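Local coordinates for uroporphyrin-III C-methyltransferase (Thermus thermophilus, PDB 1VE2), which probably transfers methyl groups from S-adenosyl-L-methionine to uroporphyrinogen III, a step in the biosynthesis of modified tetrapyrroles, at residues V5-A10 with G96-A101; V32-L37 with G41-A46; L74-R79 with R103-P108; M90-G95 with V140-D145; T116-A121 with P213-V218. All coordinates share one frame; numbering follows the deposited sequence.

Contact 1: V5-A10 with G96-A101; sequences VYLVGA and GEEALA
L7 on the strand of segment 5-10 faces A99 on the helix that runs through 96-101, their CA atoms 7.9 Å apart, a spacing at which one leucine can bridge the gap. L7 alone reaches across from the strand. Its CG is anti to the carbonyl carbon (chi1 -58°) and the chain then runs on extended (chi2 -171°), which brings the CD1 methyl up against the helix backbone. That methyl sits 3.9 Å from the amide N of A99, and the CB of E98 lies 4.1 Å from the same L7 CD1. On the next residue, A99 CB is 4.2 Å from L7 CD1, so one branch end rests on two consecutive helical residues, meeting carbon and peptide and no polar side-chain group. L7 belongs to strand 4-9 of the five-stranded parallel sheet that forms the N-terminal half of this tetrapyrrole methylase, and helix 95-105 packs on one side of that sheet; the contact is thus a helix-on-sheet interface of an alpha/beta fold. E98 offers L7 its apolar base and sends its extended chain elsewhere. Its carboxylate forms salt bridges with K85 through OE1 and with R83 through OE2, which tie the helix to strand 80-85, next to the strand of L7, and probably favour the charged form of this buried acid. Q64 of helix 64-76 adds a hydrogen bond to OE2. A99 also touches F109 of strand 109-112, which borders strand 4-9 on its other side, and packs on L228 of the second subunit.

Contact 2: V32-L37 with G41-A46; sequences VLHDRL and GVLALA
L43 is the first residue of 41-46 to meet the strand 32-34, laying its forked end over one face of the H34 imidazole. CD2 of L43 lies 3.5 Å from the ring centroid and 16° off the ring normal, a CH-pi contact. It is shifted toward the rim, with H34 CG 3.4 Å from L43 CD2. The other branch, L43 CD1, touches the ring at H34 CE1, 3.7 Å away. The two side chains cross at about a right angle. H34 has its CG between the backbone N and the carbonyl carbon (chi1 70°), a crowded position that swings the ring beside the following residue, within reach of its carbonyl. There ND1 donates to the carbonyl O of D35 at 2.9 Å, an almost straight bond (169°) lying close to the ring plane, although the donor stands above the carbonyl plane. Bond and methyl thus act on the ring from different directions: one fixes its rotation, the other closes a face. From L43 to A46 the chain makes a type I beta turn, with A46 N bonded to L43 O at 2.9 Å. The turn brings A46 back toward the strand, where its CB touches V32 CG2 at 4.4 Å. Strand 31-34, helix 40-43 and strand 49-52 form one beta-alpha-beta unit of the parallel sheet, and H34 lies among L50 and P52 of strand 49-52 and L84 of strand 80-85, the two strands that flank its own; L43 reaches L84 as well.

Contact 3: L74-R79 with R103-P108; sequences LAREGR and RRAGIP
A75 and I107 meet methyl to methyl, A75 CB to I107 CG2 at 3.4 Å, tighter than usual van der Waals contact. The other end of the isoleucine goes to the neighbouring arginine: I107 CD1 lies 3.7 Å from R76 CG, beside the start of a chain that it crosses at about a right angle. R76 stays extended from CG to NE (chi3 169°), which carries its guanidinium past I107 to the end of the other helix. There NH2 donates to the carbonyl O of A105 at 3.2 Å, in the carbonyl plane and on a lone pair, but the N-H is bent (138°) and the oxygen is tilted from the guanidinium plane. Water 1 completes the link, accepting from R76 NE at 2.6 Å and giving a weak bond to A105 O. Both helices terminate here in Schellman motifs, at G78 and at G106, whose positive phi suits glycine. The motif at G106 turns the chain toward I107 just after A105, so carbonyl and isoleucine together face R76. The contact therefore ties the C-terminal ends of helices 64-76 and 95-105 to each other on one side of the parallel sheet. I107 also packs on I72 of helix 64-76 and, like A75, on V5 of strand 4-9 beneath.

Contact 4: M90-G95 with V140-D145; sequences MVFGRG and VATGHD
F92 and T142 are aimed at each other by their first torsions: the phenyl leaves with CG beside the backbone N (chi1 -65°), while OG1 of T142 at chi1 78° puts the CG2 methyl anti to the carbonyl carbon and over the ring. The methyl stands above the centre of one face, T142 CG2 lying 3.6 Å from the F92 ring centroid and 9° off the normal, a CH-pi contact. The two side chains approach from opposite directions. The rim of the ring meets the strand: V140 O lies near the ring plane at the edge, 4.0 Å from F92 CZ, and V140 CG1 is 4.1 Å from F92 CE2. F92 opens a type I' turn ending at G95, which delivers the chain into helix 95-105 with R94 as N-cap. The ring thus reaches from a loop of the N-terminal half to strand 138-142 of the other sheet, which continues across the dimer interface as V140 and A141 pair with a strand of the second subunit. The backbone N of F92 is hydrogen-bonded to OG1 of T130 of the second subunit. With an alanine here the ring is gone, and the T142 methyl would probably be left without its aromatic face and a gap open beside V140. Across these two segments the join is made by dispersion and by one aromatic face, without charges, so it depends on shape and on how the ring is turned.

Contact 5: T116-A121 with P213-V218; sequences TSAVGA and PALLVV
L215 carries this contact from the strand side, pushing its forked end against the backbone of S117 and A118. Its CG is anti to the carbonyl carbon (chi1 -62°), which turns both methyls to the loop ahead of helix 119-124. The carbonyl O of S117 lies between the two branches, 3.2 Å from L215 CD1 and 3.5 Å from L215 CD2. Both branches also touch the following residue: L215 CD1 lies 3.9 Å from A118 CA, and the CB of A118 is 4.4 Å from L215 CD2. One helical turn on, A121 CB closes the patch at 3.9 Å from L215 CD1. A118 is the N-cap residue by position. Two residues earlier, T116 OG1 accepts a hydrogen bond of 3.1 Å from G120 N, fixing the first turn of the helix whose start L215 packs against. G120 itself has no CB, which would clash with T116 O. Without the isobutyl fork, as with an alanine here, a gap would probably open between the strand and S117 O, A118 and A121. L159 of strand 155-159 touches both L215 and A118, filling in from the adjoining strand. The result is a helix N-terminus seated on the five-stranded mixed sheet of the C-terminal half, an alpha/beta packing found in the two-domain tetrapyrrole methylases.

Contacts 1, 2 and 3 belong to the N-terminal parallel sheet and its helices; contact 5 lies on the mixed sheet, and contact 4 spans both halves. Contacts 1 and 3 share helix 95-105, with centres about 12 Å apart, and meet through V5; contact 2 lies about 15 Å from contact 1, where A10 packs on V42. The loop of contact 4 leads into helix 95-105, and V91 touches T116 of contact 5, its centre about 12 Å away. Contacts 3 and 5 have centres about 33 Å apart. In sequence, contact 2 falls between the segments of contact 1, and those of 4 and 5 alternate. All but contact 2 touch the second subunit at the dimer interface.

Contact 1: V5-A10 with G96-A101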
# COMPACT_ATOMS: atom_id res chain seq x y z
N VAL A 5 -6.22 21.17 -6.84
CA VAL A 5 -6.72 20.26 -5.84
C VAL A 5 -5.74 19.11 -5.64
O VAL A 5 -5.23 18.54 -6.61
CB VAL A 5 -8.09 19.68 -6.26
CG1 VAL A 5 -8.56 18.65 -5.23
CG2 VAL A 5 -9.12 20.81 -6.40
N TYR A 6 -5.48 18.79 -4.38
CA TYR A 6 -4.60 17.67 -4.06
C TYR A 6 -5.45 16.61 -3.39
O TYR A 6 -6.20 16.93 -2.46
CB TYR A 6 -3.51 18.10 -3.07
CG TYR A 6 -2.42 18.97 -3.66
CD1 TYR A 6 -1.30 18.40 -4.27
CD2 TYR A 6 -2.51 20.36 -3.60
CE1 TYR A 6 -0.29 19.20 -4.79
CE2 TYR A 6 -1.50 21.17 -4.13
CZ TYR A 6 -0.40 20.58 -4.72
OH TYR A 6 0.61 21.37 -5.24
N LEU A 7 -5.39 15.37 -3.87
CA LEU A 7 -6.13 14.29 -3.21
C LEU A 7 -5.02 13.67 -2.37
O LEU A 7 -4.10 13.04 -2.90
CB LEU A 7 -6.69 13.29 -4.24
CG LEU A 7 -7.63 13.89 -5.30
CD1 LEU A 7 -8.26 12.75 -6.09
CD2 LEU A 7 -8.73 14.75 -4.65
N VAL A 8 -5.12 13.86 -1.06
CA VAL A 8 -4.09 13.43 -0.11
C VAL A 8 -4.39 12.26 0.80
O VAL A 8 -5.45 12.21 1.43
CB VAL A 8 -3.69 14.63 0.79
CG1 VAL A 8 -2.50 14.26 1.71
CG2 VAL A 8 -3.37 15.84 -0.07
N GLY A 9 -3.44 11.34 0.88
CA GLY A 9 -3.58 10.19 1.75
C GLY A 9 -3.04 10.54 3.13
O GLY A 9 -1.93 11.06 3.25
N ALA A 10 -3.81 10.26 4.17
CA ALA A 10 -3.38 10.55 5.54
C ALA A 10 -2.69 9.37 6.20
O ALA A 10 -2.22 9.47 7.33
CB ALA A 10 -4.59 10.98 6.39
N GLY A 96 -10.94 7.53 -7.08
CA GLY A 96 -10.89 7.49 -8.53
C GLY A 96 -11.99 8.33 -9.14
O GLY A 96 -11.81 8.94 -10.19
N GLU A 97 -13.15 8.37 -8.50
CA GLU A 97 -14.24 9.18 -9.03
C GLU A 97 -13.92 10.67 -8.88
O GLU A 97 -14.28 11.48 -9.74
CB GLU A 97 -15.55 8.84 -8.33
CG GLU A 97 -16.06 7.46 -8.67
CD GLU A 97 -17.39 7.20 -8.01
OE1 GLU A 97 -17.52 6.17 -7.34
OE2 GLU A 97 -18.29 8.05 -8.16
N GLU A 98 -13.26 11.03 -7.78
CA GLU A 98 -12.90 12.42 -7.55
C GLU A 98 -11.89 12.85 -8.61
O GLU A 98 -12.02 13.92 -9.20
CB GLU A 98 -12.33 12.61 -6.14
CG GLU A 98 -13.36 12.39 -5.04
CD GLU A 98 -12.78 12.42 -3.64
OE1 GLU A 98 -11.64 11.93 -3.44
OE2 GLU A 98 -13.47 12.93 -2.72
N ALA A 99 -10.89 12.00 -8.84
CA ALA A 99 -9.87 12.30 -9.86
C ALA A 99 -10.52 12.48 -11.23
O ALA A 99 -10.21 13.42 -11.94
CB ALA A 99 -8.84 11.18 -9.92
N LEU A 100 -11.40 11.56 -11.61
CA LEU A 100 -12.08 11.65 -12.90
C LEU A 100 -12.88 12.95 -13.02
O LEU A 100 -12.85 13.62 -14.06
CB LEU A 100 -13.04 10.48 -13.10
CG LEU A 100 -12.54 9.25 -13.83
CD1 LEU A 100 -13.68 8.22 -13.89
CD2 LEU A 100 -12.09 9.63 -15.25
N ALA A 101 -13.60 13.29 -11.96
CA ALA A 101 -14.40 14.51 -11.97
C ALA A 101 -13.53 15.75 -12.15
O ALA A 101 -13.90 16.67 -12.89
CB ALA A 101 -15.22 14.62 -10.68

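Contact 2: V32-L37 with G41-A46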
# COMPACT_ATOMS: atom_id res chain seq x y z
N VAL A 32 -9.05 22.30 3.57
CA VAL A 32 -8.88 20.86 3.57
C VAL A 32 -10.18 20.14 3.92
O VAL A 32 -10.68 20.28 5.04
CB VAL A 32 -7.80 20.43 4.59
CG1 VAL A 32 -7.57 18.92 4.53
CG2 VAL A 32 -6.51 21.18 4.33
N LEU A 33 -10.73 19.41 2.96
CA LEU A 33 -11.96 18.65 3.19
C LEU A 33 -11.49 17.27 3.64
O LEU A 33 -11.06 16.45 2.83
CB LEU A 33 -12.78 18.52 1.89
CG LEU A 33 -13.10 19.75 1.03
CD1 LEU A 33 -14.45 19.51 0.36
CD2 LEU A 33 -13.16 21.01 1.86
N HIS A 34 -11.57 17.02 4.94
CA HIS A 34 -11.08 15.78 5.52
C HIS A 34 -12.12 14.82 6.07
O HIS A 34 -13.13 15.25 6.63
CB HIS A 34 -10.08 16.11 6.63
CG HIS A 34 -10.72 16.71 7.85
ND1 HIS A 34 -11.35 15.94 8.81
CD2 HIS A 34 -10.85 17.99 8.26
CE1 HIS A 34 -11.84 16.73 9.75
NE2 HIS A 34 -11.55 17.98 9.44
N ASP A 35 -11.85 13.53 5.93
CA ASP A 35 -12.73 12.49 6.46
C ASP A 35 -12.84 12.69 7.96
O ASP A 35 -11.88 13.10 8.61
CB ASP A 35 -12.14 11.11 6.19
CG ASP A 35 -12.30 10.67 4.76
OD1 ASP A 35 -11.68 9.65 4.39
OD2 ASP A 35 -13.04 11.33 4.00
N ARG A 36 -14.01 12.39 8.52
CA ARG A 36 -14.26 12.53 9.95
C ARG A 36 -13.28 11.72 10.80
O ARG A 36 -12.82 12.18 11.84
CB ARG A 36 -15.68 12.06 10.30
CG ARG A 36 -16.81 12.75 9.55
CD ARG A 36 -17.19 14.08 10.17
NE ARG A 36 -18.41 14.63 9.57
CZ ARG A 36 -19.01 15.74 9.97
NH1 ARG A 36 -18.51 16.45 10.97
NH2 ARG A 36 -20.11 16.16 9.36
N LEU A 37 -12.97 10.50 10.34
CA LEU A 37 -12.08 9.61 11.09
C LEU A 37 -10.58 9.80 10.87
O LEU A 37 -9.80 8.88 11.09
CB LEU A 37 -12.46 8.15 10.77
CG LEU A 37 -12.50 7.10 11.89
CD1 LEU A 37 -13.10 5.81 11.32
CD2 LEU A 37 -11.11 6.83 12.46
N GLY A 41 -3.64 13.89 15.13
CA GLY A 41 -2.28 14.35 14.90
C GLY A 41 -2.04 14.79 13.47
O GLY A 41 -1.22 15.67 13.21
N VAL A 42 -2.75 14.17 12.53
CA VAL A 42 -2.62 14.54 11.13
C VAL A 42 -3.36 15.85 10.89
O VAL A 42 -2.83 16.77 10.27
CB VAL A 42 -3.18 13.44 10.19
CG1 VAL A 42 -3.12 13.91 8.75
CG2 VAL A 42 -2.38 12.15 10.36
N LEU A 43 -4.59 15.96 11.39
CA LEU A 43 -5.36 17.19 11.20
C LEU A 43 -4.60 18.39 11.79
O LEU A 43 -4.57 19.47 11.20
CB LEU A 43 -6.74 17.07 11.86
CG LEU A 43 -7.69 16.02 11.27
CD1 LEU A 43 -9.00 15.99 12.06
CD2 LEU A 43 -7.97 16.34 9.80
N ALA A 44 -3.98 18.19 12.95
CA ALA A 44 -3.24 19.25 13.62
C ALA A 44 -2.14 19.87 12.74
O ALA A 44 -1.76 21.02 12.94
CB ALA A 44 -2.64 18.73 14.91
N LEU A 45 -1.64 19.11 11.77
CA LEU A 45 -0.59 19.62 10.89
C LEU A 45 -1.12 20.47 9.73
O LEU A 45 -0.35 21.12 9.02
CB LEU A 45 0.23 18.45 10.35
CG LEU A 45 1.21 17.89 11.38
CD1 LEU A 45 1.67 16.49 10.98
CD2 LEU A 45 2.39 18.85 11.51
N ALA A 46 -2.44 20.47 9.54
CA ALA A 46 -3.03 21.27 8.47
C ALA A 46 -3.09 22.72 8.94
O ALA A 46 -3.63 23.02 10.01
CB ALA A 46 -4.43 20.76 8.15

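Contact 3: L74-R79 with R103-P108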
# COMPACT_ATOMS: atom_id res chain seq x y z
N LEU A 74 -14.01 25.46 -5.22
CA LEU A 74 -12.86 26.10 -4.58
C LEU A 74 -11.70 26.37 -5.53
O LEU A 74 -11.10 27.45 -5.48
CB LEU A 74 -12.38 25.24 -3.41
CG LEU A 74 -13.28 25.30 -2.18
CD1 LEU A 74 -12.94 24.18 -1.21
CD2 LEU A 74 -13.13 26.66 -1.52
N ALA A 75 -11.39 25.40 -6.38
CA ALA A 75 -10.29 25.56 -7.33
C ALA A 75 -10.59 26.65 -8.35
O ALA A 75 -9.70 27.39 -8.78
CB ALA A 75 -10.02 24.23 -8.04
N ARG A 76 -11.85 26.74 -8.77
CA ARG A 76 -12.23 27.75 -9.74
C ARG A 76 -12.19 29.14 -9.13
O ARG A 76 -12.08 30.14 -9.84
CB ARG A 76 -13.61 27.42 -10.32
CG ARG A 76 -13.55 26.27 -11.32
CD ARG A 76 -14.92 25.83 -11.81
NE ARG A 76 -14.80 24.92 -12.95
CZ ARG A 76 -15.77 24.12 -13.39
NH1 ARG A 76 -16.95 24.12 -12.79
NH2 ARG A 76 -15.56 23.33 -14.43
N GLU A 77 -12.26 29.20 -7.80
CA GLU A 77 -12.18 30.47 -7.08
C GLU A 77 -10.71 30.87 -7.03
O GLU A 77 -10.36 31.96 -6.57
CB GLU A 77 -12.71 30.31 -5.65
CG GLU A 77 -14.23 30.38 -5.52
CD GLU A 77 -14.70 30.10 -4.11
OE1 GLU A 77 -13.99 30.50 -3.16
OE2 GLU A 77 -15.79 29.51 -3.95
N GLY A 78 -9.85 29.97 -7.49
CA GLY A 78 -8.42 30.22 -7.52
C GLY A 78 -7.66 29.75 -6.29
O GLY A 78 -6.51 30.12 -6.09
N ARG A 79 -8.30 28.91 -5.47
CA ARG A 79 -7.67 28.40 -4.26
C ARG A 79 -6.96 27.06 -4.43
O ARG A 79 -7.28 26.28 -5.32
CB ARG A 79 -8.72 28.25 -3.15
CG ARG A 79 -9.25 29.56 -2.57
CD ARG A 79 -10.41 29.27 -1.63
NE ARG A 79 -10.65 30.35 -0.68
CZ ARG A 79 -9.83 30.66 0.33
NH1 ARG A 79 -8.71 29.97 0.52
NH2 ARG A 79 -10.14 31.65 1.15
N ARG A 103 -10.55 15.91 -13.59
CA ARG A 103 -10.04 15.88 -14.96
C ARG A 103 -11.11 16.40 -15.92
O ARG A 103 -10.86 17.27 -16.74
CB ARG A 103 -9.66 14.45 -15.36
CG ARG A 103 -9.09 14.30 -16.76
CD ARG A 103 -7.57 14.16 -16.76
NE ARG A 103 -6.89 15.32 -16.19
CZ ARG A 103 -5.60 15.36 -15.86
NH1 ARG A 103 -4.83 14.29 -16.03
NH2 ARG A 103 -5.08 16.47 -15.36
N ARG A 104 -12.32 15.84 -15.80
CA ARG A 104 -13.41 16.24 -16.67
C ARG A 104 -13.84 17.69 -16.48
O ARG A 104 -14.41 18.29 -17.39
CB ARG A 104 -14.60 15.29 -16.48
CG ARG A 104 -14.31 13.90 -17.04
CD ARG A 104 -15.29 12.82 -16.58
NE ARG A 104 -14.94 11.53 -17.19
CZ ARG A 104 -15.54 10.37 -16.91
NH1 ARG A 104 -16.53 10.33 -16.03
NH2 ARG A 104 -15.15 9.26 -17.51
N ALA A 105 -13.57 18.26 -15.31
CA ALA A 105 -13.93 19.65 -15.06
C ALA A 105 -12.81 20.60 -15.47
O ALA A 105 -12.97 21.82 -15.43
CB ALA A 105 -14.28 19.85 -13.58
N GLY A 106 -11.68 20.03 -15.87
CA GLY A 106 -10.54 20.84 -16.28
C GLY A 106 -9.82 21.49 -15.11
O GLY A 106 -9.21 22.55 -15.26
N ILE A 107 -9.88 20.86 -13.94
CA ILE A 107 -9.24 21.39 -12.73
C ILE A 107 -7.88 20.75 -12.49
O ILE A 107 -7.76 19.53 -12.46
CB ILE A 107 -10.11 21.11 -11.48
CG1 ILE A 107 -11.51 21.72 -11.66
CG2 ILE A 107 -9.45 21.68 -10.24
CD1 ILE A 107 -11.50 23.21 -11.93
N PRO A 108 -6.83 21.57 -12.33
CA PRO A 108 -5.51 20.97 -12.10
C PRO A 108 -5.54 20.20 -10.77
O PRO A 108 -6.08 20.68 -9.78
CB PRO A 108 -4.58 22.19 -12.05
CG PRO A 108 -5.26 23.17 -12.96
CD PRO A 108 -6.71 23.03 -12.54
O HOH W 1 -12.83 25.09 -14.66

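Contact 4: M90-G95 with V140-D145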
# COMPACT_ATOMS: atom_id res chain seq x y z
N MET A 90 -6.60 6.77 -3.31
CA MET A 90 -7.17 6.04 -4.44
C MET A 90 -7.67 4.64 -4.11
O MET A 90 -8.31 4.00 -4.93
CB MET A 90 -6.13 5.96 -5.56
CG MET A 90 -5.57 7.34 -5.96
SD MET A 90 -6.85 8.44 -6.67
CE MET A 90 -7.01 7.68 -8.18
N VAL A 91 -7.41 4.16 -2.90
CA VAL A 91 -7.85 2.82 -2.53
C VAL A 91 -9.25 2.88 -1.91
O VAL A 91 -9.41 3.27 -0.75
CB VAL A 91 -6.86 2.18 -1.55
CG1 VAL A 91 -7.28 0.75 -1.23
CG2 VAL A 91 -5.49 2.18 -2.18
N PHE A 92 -10.24 2.48 -2.69
CA PHE A 92 -11.64 2.54 -2.28
C PHE A 92 -11.90 4.02 -1.92
O PHE A 92 -11.12 4.89 -2.31
CB PHE A 92 -11.87 1.58 -1.09
CG PHE A 92 -11.68 0.12 -1.44
CD1 PHE A 92 -12.55 -0.52 -2.33
CD2 PHE A 92 -10.61 -0.61 -0.93
CE1 PHE A 92 -12.35 -1.85 -2.70
CE2 PHE A 92 -10.40 -1.94 -1.29
CZ PHE A 92 -11.27 -2.57 -2.18
N GLY A 93 -12.99 4.33 -1.23
CA GLY A 93 -13.25 5.72 -0.87
C GLY A 93 -13.49 6.74 -1.98
O GLY A 93 -13.22 7.94 -1.80
N ARG A 94 -13.99 6.28 -3.12
CA ARG A 94 -14.30 7.11 -4.28
C ARG A 94 -13.22 8.06 -4.77
O ARG A 94 -13.51 9.04 -5.44
CB ARG A 94 -15.61 7.89 -4.04
CG ARG A 94 -16.82 6.97 -3.79
CD ARG A 94 -18.17 7.65 -4.10
NE ARG A 94 -19.28 6.71 -3.97
CZ ARG A 94 -19.78 6.28 -2.82
NH1 ARG A 94 -20.78 5.41 -2.80
NH2 ARG A 94 -19.30 6.74 -1.67
N GLY A 95 -11.96 7.75 -4.47
CA GLY A 95 -10.87 8.61 -4.92
C GLY A 95 -10.78 8.68 -6.43
O GLY A 95 -10.56 9.74 -7.00
N VAL A 140 -7.34 -7.71 -1.60
CA VAL A 140 -7.98 -6.80 -0.66
C VAL A 140 -9.39 -6.50 -1.15
O VAL A 140 -9.61 -6.24 -2.33
CB VAL A 140 -7.20 -5.47 -0.54
CG1 VAL A 140 -7.87 -4.58 0.52
CG2 VAL A 140 -5.74 -5.73 -0.17
N ALA A 141 -10.34 -6.53 -0.23
CA ALA A 141 -11.72 -6.24 -0.60
C ALA A 141 -12.38 -5.65 0.63
O ALA A 141 -11.75 -5.59 1.68
CB ALA A 141 -12.44 -7.51 -1.04
N THR A 142 -13.63 -5.22 0.50
CA THR A 142 -14.35 -4.67 1.64
C THR A 142 -15.52 -5.60 1.93
O THR A 142 -15.73 -6.57 1.22
CB THR A 142 -14.93 -3.27 1.33
OG1 THR A 142 -16.11 -3.42 0.54
CG2 THR A 142 -13.91 -2.43 0.57
N GLY A 143 -16.28 -5.30 2.98
CA GLY A 143 -17.42 -6.15 3.31
C GLY A 143 -18.76 -5.46 3.09
O GLY A 143 -19.75 -5.80 3.73
N HIS A 144 -18.80 -4.50 2.16
CA HIS A 144 -20.02 -3.76 1.89
C HIS A 144 -21.05 -4.44 0.99
O HIS A 144 -22.24 -4.10 1.04
CB HIS A 144 -19.68 -2.39 1.30
CG HIS A 144 -20.18 -1.24 2.12
ND1 HIS A 144 -21.52 -1.01 2.34
CD2 HIS A 144 -19.52 -0.26 2.78
CE1 HIS A 144 -21.67 0.05 3.11
NE2 HIS A 144 -20.47 0.53 3.39
N ASP A 145 -20.62 -5.40 0.18
CA ASP A 145 -21.53 -6.10 -0.73
C ASP A 145 -21.54 -7.61 -0.46
O ASP A 145 -21.09 -8.40 -1.28
CB ASP A 145 -21.13 -5.83 -2.18
CG ASP A 145 -20.94 -4.35 -2.48
OD1 ASP A 145 -21.94 -3.60 -2.48
OD2 ASP A 145 -19.79 -3.94 -2.71

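Contact 5: T116-A121 with P213-V218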
# COMPACT_ATOMS: atom_id res chain seq x y z
N THR A 116 -1.36 2.67 3.05
CA THR A 116 -2.73 2.15 3.11
C THR A 116 -3.24 1.64 4.44
O THR A 116 -2.47 1.18 5.29
CB THR A 116 -2.95 1.03 2.07
OG1 THR A 116 -2.09 -0.08 2.38
CG2 THR A 116 -2.65 1.55 0.68
N SER A 117 -4.56 1.73 4.58
CA SER A 117 -5.30 1.31 5.77
C SER A 117 -5.19 -0.17 6.03
O SER A 117 -5.34 -0.62 7.16
CB SER A 117 -6.78 1.67 5.62
OG SER A 117 -6.98 3.06 5.46
N ALA A 118 -4.95 -0.94 4.96
CA ALA A 118 -4.82 -2.38 5.07
C ALA A 118 -3.35 -2.75 5.18
O ALA A 118 -2.80 -2.81 6.28
CB ALA A 118 -5.45 -3.06 3.85
N VAL A 119 -2.71 -2.95 4.03
CA VAL A 119 -1.30 -3.31 3.94
C VAL A 119 -0.36 -2.49 4.83
O VAL A 119 0.54 -3.04 5.47
CB VAL A 119 -0.81 -3.21 2.47
CG1 VAL A 119 0.67 -3.50 2.39
CG2 VAL A 119 -1.60 -4.20 1.61
N GLY A 120 -0.56 -1.18 4.85
CA GLY A 120 0.29 -0.33 5.66
C GLY A 120 0.20 -0.62 7.14
O GLY A 120 1.22 -0.67 7.83
N ALA A 121 -1.02 -0.82 7.64
CA ALA A 121 -1.22 -1.10 9.06
C ALA A 121 -0.56 -2.42 9.44
O ALA A 121 0.11 -2.52 10.46
CB ALA A 121 -2.71 -1.14 9.39
N PRO A 213 -12.86 1.35 13.23
CA PRO A 213 -12.99 0.33 12.19
C PRO A 213 -11.97 -0.78 12.41
O PRO A 213 -11.05 -0.63 13.21
CB PRO A 213 -12.71 1.12 10.91
CG PRO A 213 -11.66 2.09 11.37
CD PRO A 213 -12.22 2.57 12.70
N ALA A 214 -12.13 -1.90 11.71
CA ALA A 214 -11.20 -3.01 11.87
C ALA A 214 -10.84 -3.68 10.55
O ALA A 214 -11.53 -3.52 9.54
CB ALA A 214 -11.78 -4.02 12.84
N LEU A 215 -9.75 -4.44 10.58
CA LEU A 215 -9.26 -5.17 9.42
C LEU A 215 -9.32 -6.66 9.72
O LEU A 215 -9.24 -7.07 10.88
CB LEU A 215 -7.79 -4.84 9.14
CG LEU A 215 -7.32 -3.43 8.79
CD1 LEU A 215 -5.80 -3.43 8.66
CD2 LEU A 215 -7.96 -2.99 7.49
N LEU A 216 -9.44 -7.45 8.67
CA LEU A 216 -9.48 -8.90 8.80
C LEU A 216 -8.45 -9.45 7.82
O LEU A 216 -8.38 -9.00 6.68
CB LEU A 216 -10.87 -9.43 8.44
CG LEU A 216 -11.10 -10.95 8.47
CD1 LEU A 216 -12.60 -11.23 8.55
CD2 LEU A 216 -10.50 -11.61 7.23
N VAL A 217 -7.64 -10.40 8.28
CA VAL A 217 -6.65 -11.04 7.43
C VAL A 217 -6.78 -12.55 7.65
O VAL A 217 -6.70 -13.03 8.78
CB VAL A 217 -5.21 -10.61 7.79
CG1 VAL A 217 -4.23 -11.18 6.77
CG2 VAL A 217 -5.11 -9.09 7.84
N VAL A 218 -6.97 -13.29 6.56
CA VAL A 218 -7.12 -14.74 6.65
C VAL A 218 -6.20 -15.47 5.67
O VAL A 218 -5.94 -14.99 4.57
CB VAL A 218 -8.61 -15.14 6.43
CG1 VAL A 218 -9.12 -14.60 5.11
CG2 VAL A 218 -8.77 -16.66 6.51